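Local atomic coordinates of colicin-B (Escherichia coli, PDB entry 1RH1), a protein that kills Escherichia coli and close relatives by forming a channel that depolarises the cytoplasmic membrane and dissipates cellular energy. Residues Asn354-Tyr366 / Val447-Leu461. Numbering follows the deposited sequence.
Sequences NINNFQGKTIRSY and VESWVISGMASAVAL
The link from helix 342-357 to helix 366-376 crosses two successive helices, nearing helix 457-472 at Thr362 and Ser457 (CA atoms 5.1 Å apart) and helix 441-452 at Tyr366 and Glu448. A type II turn, Phe358 to Lys361, begins the crossing; Gly360 suits its positive phi. Helix 441-452 ends in a Schellman motif with Gly454 at C-prime; Ala456 occupies the N-cap position of the next helix.

Small Ser457 admits the passing chain and accepts a weak hydrogen bond at OG from Ile363 N (2.8 Å). Phe358 lies between two aliphatic groups: Leu461 CD1 is 3.5 Å from the ring centroid, a CH-pi contact 5° off the normal, and Lys361 CB covers the opposite face. Small Ala458 lets the ring edge approach its CA. Branched Ile363 fills the groove between the helices: chi1 of 51° turns CG1 back over the main chain and sends CD1 to meet Val451 CG2 tip to tip at 3.7 Å, while CG2 packs on Leu461 CG. Glu448 crosses Tyr366 at about a right angle, its CD 3.5 Å from Tyr366 CD2, carboxylate and ring planes 56° apart. Glu448 OE1 lies 2.9 Å from Arg364 O, two acceptors whose approach would probably be eased were this buried acid protonated.

The link thus packs on helix 441-452 and the start of helix 457-472, which overlaps a predicted transmembrane segment (455-475), in the helical bundle of the pore-forming colicin domain.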
ATOM      1  N   ASN A 354      26.458  -3.026  -0.562  1.00 22.93           N
ATOM      2  CA  ASN A 354      26.025  -2.153   0.506  1.00 22.36           C
ATOM      3  C   ASN A 354      25.224  -0.934   0.082  1.00 20.88           C
ATOM      4  O   ASN A 354      24.321  -0.497   0.799  1.00 21.54           O
ATOM      5  CB  ASN A 354      27.236  -1.704   1.268  1.00 22.29           C
ATOM      6  CG  ASN A 354      27.516  -2.641   2.415  1.00 25.63           C
ATOM      7  OD1 ASN A 354      27.883  -3.802   2.236  1.00 27.35           O
ATOM      8  ND2 ASN A 354      27.315  -2.114   3.623  1.00 28.73           N
ATOM      9  N   ILE A 355      25.554  -0.367  -1.080  1.00 17.77           N
ATOM     10  CA  ILE A 355      24.833   0.797  -1.548  1.00 14.45           C
ATOM     11  C   ILE A 355      23.498   0.310  -2.092  1.00 14.95           C
ATOM     12  O   ILE A 355      22.452   0.899  -1.783  1.00 15.60           O
ATOM     13  CB  ILE A 355      25.641   1.540  -2.653  1.00 12.33           C
ATOM     14  CG1 ILE A 355      26.945   2.073  -2.109  1.00  8.95           C
ATOM     15  CG2 ILE A 355      24.846   2.727  -3.148  1.00 12.00           C
ATOM     16  CD1 ILE A 355      27.834   2.789  -3.139  1.00  9.39           C
ATOM     17  N   ASN A 356      23.525  -0.813  -2.832  1.00 12.48           N
ATOM     18  CA  ASN A 356      22.324  -1.307  -3.465  1.00 13.30           C
ATOM     19  C   ASN A 356      21.270  -1.758  -2.478  1.00 13.11           C
ATOM     20  O   ASN A 356      20.121  -1.981  -2.844  1.00 17.92           O
ATOM     21  CB  ASN A 356      22.637  -2.456  -4.380  1.00 11.40           C
ATOM     22  CG  ASN A 356      21.621  -2.446  -5.506  1.00 13.70           C
ATOM     23  OD1 ASN A 356      20.661  -3.208  -5.552  1.00 15.56           O
ATOM     24  ND2 ASN A 356      21.795  -1.525  -6.440  1.00 17.44           N
ATOM     25  N   ASN A 357      21.638  -1.866  -1.207  1.00 12.62           N
ATOM     26  CA  ASN A 357      20.694  -2.197  -0.149  1.00 13.26           C
ATOM     27  C   ASN A 357      20.511  -1.103   0.901  1.00 13.63           C
ATOM     28  O   ASN A 357      19.631  -1.181   1.759  1.00 14.51           O
ATOM     29  CB  ASN A 357      21.147  -3.458   0.561  1.00 13.72           C
ATOM     30  CG  ASN A 357      21.325  -4.631  -0.366  1.00  8.58           C
ATOM     31  OD1 ASN A 357      22.179  -5.463  -0.081  1.00 10.25           O
ATOM     32  ND2 ASN A 357      20.565  -4.720  -1.467  1.00  4.24           N
ATOM     33  N   PHE A 358      21.352  -0.071   0.821  1.00 12.74           N
ATOM     34  CA  PHE A 358      21.389   1.055   1.721  1.00  9.06           C
ATOM     35  C   PHE A 358      20.080   1.795   1.890  1.00  9.38           C
ATOM     36  O   PHE A 358      19.988   2.657   2.745  1.00 10.68           O
ATOM     37  CB  PHE A 358      22.430   1.970   1.212  1.00  4.69           C
ATOM     38  CG  PHE A 358      22.926   2.903   2.268  1.00  2.00           C
ATOM     39  CD1 PHE A 358      23.938   2.463   3.098  1.00  2.00           C
ATOM     40  CD2 PHE A 358      22.403   4.188   2.361  1.00  2.00           C
ATOM     41  CE1 PHE A 358      24.448   3.328   4.055  1.00  2.46           C
ATOM     42  CE2 PHE A 358      22.907   5.047   3.309  1.00  2.00           C
ATOM     43  CZ  PHE A 358      23.927   4.614   4.152  1.00  6.48           C
ATOM     44  N   GLN A 359      19.042   1.494   1.114  1.00 12.49           N
ATOM     45  CA  GLN A 359      17.729   2.087   1.276  1.00 13.58           C
ATOM     46  C   GLN A 359      17.201   1.935   2.706  1.00 14.21           C
ATOM     47  O   GLN A 359      17.191   0.876   3.346  1.00 13.00           O
ATOM     48  CB  GLN A 359      16.834   1.419   0.262  1.00 12.98           C
ATOM     49  CG  GLN A 359      15.482   2.076   0.108  1.00 17.67           C
ATOM     50  CD  GLN A 359      14.885   1.753  -1.253  1.00 26.98           C
ATOM     51  OE1 GLN A 359      15.363   0.857  -1.965  1.00 32.18           O
ATOM     52  NE2 GLN A 359      13.843   2.481  -1.671  1.00 27.93           N
ATOM     53  N   GLY A 360      16.826   3.087   3.232  1.00 11.73           N
ATOM     54  CA  GLY A 360      16.338   3.154   4.592  1.00 15.22           C
ATOM     55  C   GLY A 360      17.473   3.365   5.597  1.00 15.29           C
ATOM     56  O   GLY A 360      17.206   3.804   6.727  1.00 18.20           O
ATOM     57  N   LYS A 361      18.733   3.055   5.228  1.00  9.76           N
ATOM     58  CA  LYS A 361      19.865   3.275   6.112  1.00  4.34           C
ATOM     59  C   LYS A 361      20.341   4.725   6.052  1.00  4.95           C
ATOM     60  O   LYS A 361      19.901   5.566   5.249  1.00  4.71           O
ATOM     61  CB  LYS A 361      20.985   2.304   5.733  1.00  6.70           C
ATOM     62  CG  LYS A 361      20.540   0.841   5.854  1.00 13.52           C
ATOM     63  CD  LYS A 361      21.547  -0.155   5.276  1.00 18.34           C
ATOM     64  CE  LYS A 361      20.898  -1.519   4.975  1.00 21.11           C
ATOM     65  NZ  LYS A 361      21.600  -2.199   3.890  1.00 22.33           N
ATOM     66  N   THR A 362      21.239   4.990   6.993  1.00  2.50           N
ATOM     67  CA  THR A 362      21.748   6.322   7.269  1.00  4.79           C
ATOM     68  C   THR A 362      23.243   6.404   7.020  1.00  2.00           C
ATOM     69  O   THR A 362      23.907   5.492   7.521  1.00  3.33           O
ATOM     70  CB  THR A 362      21.372   6.607   8.739  1.00  7.99           C
ATOM     71  OG1 THR A 362      19.952   6.630   8.724  1.00 11.93           O
ATOM     72  CG2 THR A 362      21.910   7.904   9.334  1.00  6.57           C
ATOM     73  N   ILE A 363      23.847   7.407   6.348  1.00  2.00           N
ATOM     74  CA  ILE A 363      25.306   7.351   6.182  1.00  3.43           C
ATOM     75  C   ILE A 363      25.994   7.486   7.524  1.00  3.24           C
ATOM     76  O   ILE A 363      25.357   7.933   8.479  1.00  4.88           O
ATOM     77  CB  ILE A 363      25.934   8.467   5.258  1.00  4.99           C
ATOM     78  CG1 ILE A 363      25.482   9.852   5.639  1.00  3.51           C
ATOM     79  CG2 ILE A 363      25.551   8.189   3.815  1.00  5.13           C
ATOM     80  CD1 ILE A 363      26.240  10.876   4.814  1.00  2.00           C
ATOM     81  N   ARG A 364      27.265   7.079   7.641  1.00  2.00           N
ATOM     82  CA  ARG A 364      27.984   7.211   8.896  1.00  2.00           C
ATOM     83  C   ARG A 364      28.161   8.658   9.319  1.00  3.37           C
ATOM     84  O   ARG A 364      27.924   9.582   8.541  1.00  4.57           O
ATOM     85  CB  ARG A 364      29.358   6.580   8.818  1.00  2.00           C
ATOM     86  CG  ARG A 364      29.364   5.052   8.805  1.00  2.00           C
ATOM     87  CD  ARG A 364      30.464   4.556   9.741  1.00  2.00           C
ATOM     88  NE  ARG A 364      31.750   5.005   9.267  1.00  2.00           N
ATOM     89  CZ  ARG A 364      32.888   4.891   9.938  1.00  2.21           C
ATOM     90  NH1 ARG A 364      32.959   4.346  11.153  1.00  2.39           N
ATOM     91  NH2 ARG A 364      33.991   5.296   9.327  1.00  2.09           N
ATOM     92  N   SER A 365      28.522   8.899  10.577  1.00  7.63           N
ATOM     93  CA  SER A 365      28.685  10.274  10.992  1.00  8.06           C
ATOM     94  C   SER A 365      29.943  10.848  10.378  1.00  8.94           C
ATOM     95  O   SER A 365      30.864  10.133  10.007  1.00 11.58           O
ATOM     96  CB  SER A 365      28.815  10.371  12.488  1.00  7.54           C
ATOM     97  OG  SER A 365      30.135  10.040  12.911  1.00  8.54           O
ATOM     98  N   TYR A 366      29.909  12.167  10.304  1.00  9.36           N
ATOM     99  CA  TYR A 366      30.989  13.074   9.935  1.00 12.30           C
ATOM    100  C   TYR A 366      32.264  12.736  10.694  1.00 13.81           C
ATOM    101  O   TYR A 366      33.284  12.505  10.057  1.00 11.68           O
ATOM    102  CB  TYR A 366      30.579  14.527  10.261  1.00 24.02           C
ATOM    103  CG  TYR A 366      29.291  14.630  11.120  1.00 34.21           C
ATOM    104  CD1 TYR A 366      29.270  14.304  12.497  1.00 35.13           C
ATOM    105  CD2 TYR A 366      28.087  14.964  10.477  1.00 36.40           C
ATOM    106  CE1 TYR A 366      28.059  14.300  13.203  1.00 40.52           C
ATOM    107  CE2 TYR A 366      26.874  14.960  11.172  1.00 41.32           C
ATOM    108  CZ  TYR A 366      26.861  14.626  12.530  1.00 42.55           C
ATOM    109  OH  TYR A 366      25.636  14.607  13.191  1.00 44.96           O
ATOM    110  N   VAL A 447      28.944  16.488   2.106  1.00  6.67           N
ATOM    111  CA  VAL A 447      28.067  15.329   1.929  1.00  3.25           C
ATOM    112  C   VAL A 447      27.115  15.265   3.110  1.00  4.20           C
ATOM    113  O   VAL A 447      25.912  15.064   2.924  1.00  4.95           O
ATOM    114  CB  VAL A 447      28.877  14.010   1.840  1.00  5.03           C
ATOM    115  CG1 VAL A 447      27.939  12.913   1.394  1.00  2.00           C
ATOM    116  CG2 VAL A 447      30.018  14.104   0.844  1.00  2.00           C
ATOM    117  N   GLU A 448      27.660  15.489   4.316  1.00  4.22           N
ATOM    118  CA  GLU A 448      26.836  15.558   5.509  1.00  4.35           C
ATOM    119  C   GLU A 448      25.843  16.709   5.421  1.00  4.43           C
ATOM    120  O   GLU A 448      24.665  16.505   5.722  1.00  4.63           O
ATOM    121  CB  GLU A 448      27.721  15.721   6.727  1.00  8.36           C
ATOM    122  CG  GLU A 448      28.578  14.454   6.937  1.00 16.22           C
ATOM    123  CD  GLU A 448      27.939  13.161   7.493  1.00 19.79           C
ATOM    124  OE1 GLU A 448      28.697  12.224   7.742  1.00 19.40           O
ATOM    125  OE2 GLU A 448      26.722  13.071   7.703  1.00 22.11           O
ATOM    126  N   SER A 449      26.271  17.882   4.930  1.00  2.00           N
ATOM    127  CA  SER A 449      25.396  19.021   4.694  1.00  3.04           C
ATOM    128  C   SER A 449      24.150  18.625   3.943  1.00  5.02           C
ATOM    129  O   SER A 449      23.061  19.029   4.338  1.00  6.80           O
ATOM    130  CB  SER A 449      26.014  20.082   3.843  1.00  2.03           C
ATOM    131  OG  SER A 449      27.204  20.574   4.416  1.00 13.98           O
ATOM    132  N   TRP A 450      24.298  17.787   2.906  1.00  4.55           N
ATOM    133  CA  TRP A 450      23.174  17.353   2.091  1.00  4.36           C
ATOM    134  C   TRP A 450      22.151  16.604   2.885  1.00  6.29           C
ATOM    135  O   TRP A 450      20.962  16.844   2.672  1.00  5.33           O
ATOM    136  CB  TRP A 450      23.563  16.415   0.983  1.00  3.46           C
ATOM    137  CG  TRP A 450      24.516  16.989  -0.032  1.00  3.83           C
ATOM    138  CD1 TRP A 450      24.668  18.327  -0.273  1.00  2.52           C
ATOM    139  CD2 TRP A 450      25.293  16.221  -0.828  1.00  4.82           C
ATOM    140  NE1 TRP A 450      25.543  18.418  -1.237  1.00  2.00           N
ATOM    141  CE2 TRP A 450      25.943  17.181  -1.595  1.00  4.34           C
ATOM    142  CE3 TRP A 450      25.526  14.866  -1.003  1.00  4.82           C
ATOM    143  CZ2 TRP A 450      26.851  16.782  -2.567  1.00  3.84           C
ATOM    144  CZ3 TRP A 450      26.433  14.479  -1.974  1.00  4.62           C
ATOM    145  CH2 TRP A 450      27.090  15.428  -2.748  1.00  5.52           C
ATOM    146  N   VAL A 451      22.632  15.725   3.785  1.00  2.50           N
ATOM    147  CA  VAL A 451      21.735  14.959   4.633  1.00  5.49           C
ATOM    148  C   VAL A 451      21.052  15.912   5.620  1.00  8.78           C
ATOM    149  O   VAL A 451      19.820  16.024   5.608  1.00  9.98           O
ATOM    150  CB  VAL A 451      22.503  13.870   5.404  1.00  2.00           C
ATOM    151  CG1 VAL A 451      21.498  13.045   6.146  1.00  2.12           C
ATOM    152  CG2 VAL A 451      23.230  12.918   4.492  1.00  2.00           C
ATOM    153  N   ILE A 452      21.840  16.645   6.424  1.00  7.63           N
ATOM    154  CA  ILE A 452      21.331  17.611   7.395  1.00  9.50           C
ATOM    155  C   ILE A 452      20.304  18.566   6.802  1.00  6.81           C
ATOM    156  O   ILE A 452      19.206  18.648   7.352  1.00 10.15           O
ATOM    157  CB  ILE A 452      22.534  18.378   7.982  1.00  6.31           C
ATOM    158  CG1 ILE A 452      23.264  17.407   8.879  1.00 10.33           C
ATOM    159  CG2 ILE A 452      22.132  19.614   8.766  1.00  5.71           C
ATOM    160  CD1 ILE A 452      24.718  17.795   9.212  1.00 13.33           C
ATOM    161  N   SER A 453      20.555  19.236   5.670  1.00  6.97           N
ATOM    162  CA  SER A 453      19.541  20.124   5.130  1.00  6.48           C
ATOM    163  C   SER A 453      18.368  19.377   4.502  1.00  7.97           C
ATOM    164  O   SER A 453      17.543  19.982   3.808  1.00  9.04           O
ATOM    165  CB  SER A 453      20.186  21.053   4.126  1.00  5.37           C
ATOM    166  OG  SER A 453      21.074  21.931   4.815  1.00 11.92           O
ATOM    167  N   GLY A 454      18.284  18.047   4.733  1.00  8.05           N
ATOM    168  CA  GLY A 454      17.101  17.283   4.347  1.00 11.15           C
ATOM    169  C   GLY A 454      17.155  16.171   3.298  1.00 12.73           C
ATOM    170  O   GLY A 454      16.056  15.682   2.989  1.00 11.01           O
ATOM    171  N   MET A 455      18.322  15.753   2.733  1.00 10.87           N
ATOM    172  CA  MET A 455      18.421  14.688   1.714  1.00  5.70           C
ATOM    173  C   MET A 455      18.492  13.336   2.382  1.00  3.34           C
ATOM    174  O   MET A 455      19.155  13.170   3.406  1.00  4.43           O
ATOM    175  CB  MET A 455      19.679  14.862   0.833  1.00  7.57           C
ATOM    176  CG  MET A 455      19.961  13.926  -0.355  1.00  5.57           C
ATOM    177  SD  MET A 455      21.379  14.457  -1.333  1.00  2.00           S
ATOM    178  CE  MET A 455      20.541  15.636  -2.310  1.00  2.00           C
ATOM    179  N   ALA A 456      17.757  12.385   1.801  1.00  2.00           N
ATOM    180  CA  ALA A 456      17.765  10.998   2.252  1.00  2.85           C
ATOM    181  C   ALA A 456      19.185  10.425   2.199  1.00  3.64           C
ATOM    182  O   ALA A 456      19.802  10.581   1.150  1.00  8.26           O
ATOM    183  CB  ALA A 456      16.865  10.192   1.341  1.00  2.00           C
ATOM    184  N   SER A 457      19.767   9.804   3.239  1.00  2.00           N
ATOM    185  CA  SER A 457      21.135   9.286   3.203  1.00  4.36           C
ATOM    186  C   SER A 457      21.463   8.485   1.964  1.00  5.12           C
ATOM    187  O   SER A 457      22.501   8.706   1.344  1.00  9.00           O
ATOM    188  CB  SER A 457      21.462   8.355   4.354  1.00  6.52           C
ATOM    189  OG  SER A 457      21.589   8.963   5.623  1.00 10.53           O
ATOM    190  N   ALA A 458      20.556   7.587   1.567  1.00  6.91           N
ATOM    191  CA  ALA A 458      20.735   6.799   0.360  1.00  6.23           C
ATOM    192  C   ALA A 458      20.913   7.676  -0.881  1.00  5.52           C
ATOM    193  O   ALA A 458      21.887   7.463  -1.601  1.00  7.68           O
ATOM    194  CB  ALA A 458      19.534   5.892   0.174  1.00  6.12           C
ATOM    195  N   VAL A 459      20.066   8.687  -1.125  1.00  2.92           N
ATOM    196  CA  VAL A 459      20.227   9.612  -2.245  1.00  3.24           C
ATOM    197  C   VAL A 459      21.552  10.387  -2.085  1.00  6.82           C
ATOM    198  O   VAL A 459      22.280  10.587  -3.062  1.00  8.53           O
ATOM    199  CB  VAL A 459      19.032  10.594  -2.285  1.00  2.00           C
ATOM    200  CG1 VAL A 459      19.055  11.426  -3.527  1.00  2.00           C
ATOM    201  CG2 VAL A 459      17.742   9.851  -2.355  1.00  2.00           C
ATOM    202  N   ALA A 460      21.956  10.813  -0.883  1.00  3.05           N
ATOM    203  CA  ALA A 460      23.217  11.515  -0.721  1.00  2.47           C
ATOM    204  C   ALA A 460      24.419  10.619  -0.946  1.00  3.39           C
ATOM    205  O   ALA A 460      25.478  11.103  -1.341  1.00  5.10           O
ATOM    206  CB  ALA A 460      23.332  12.090   0.661  1.00  2.00           C
ATOM    207  N   LEU A 461      24.282   9.315  -0.695  1.00  3.10           N
ATOM    208  CA  LEU A 461      25.351   8.370  -0.966  1.00  3.51           C
ATOM    209  C   LEU A 461      25.500   8.192  -2.472  1.00  7.16           C
ATOM    210  O   LEU A 461      26.619   8.142  -2.978  1.00  5.75           O
ATOM    211  CB  LEU A 461      25.066   7.000  -0.405  1.00  3.84           C
ATOM    212  CG  LEU A 461      26.032   6.379   0.589  1.00  7.05           C
ATOM    213  CD1 LEU A 461      25.627   4.936   0.688  1.00  2.00           C
ATOM    214  CD2 LEU A 461      27.496   6.473   0.176  1.00  2.93           C
TER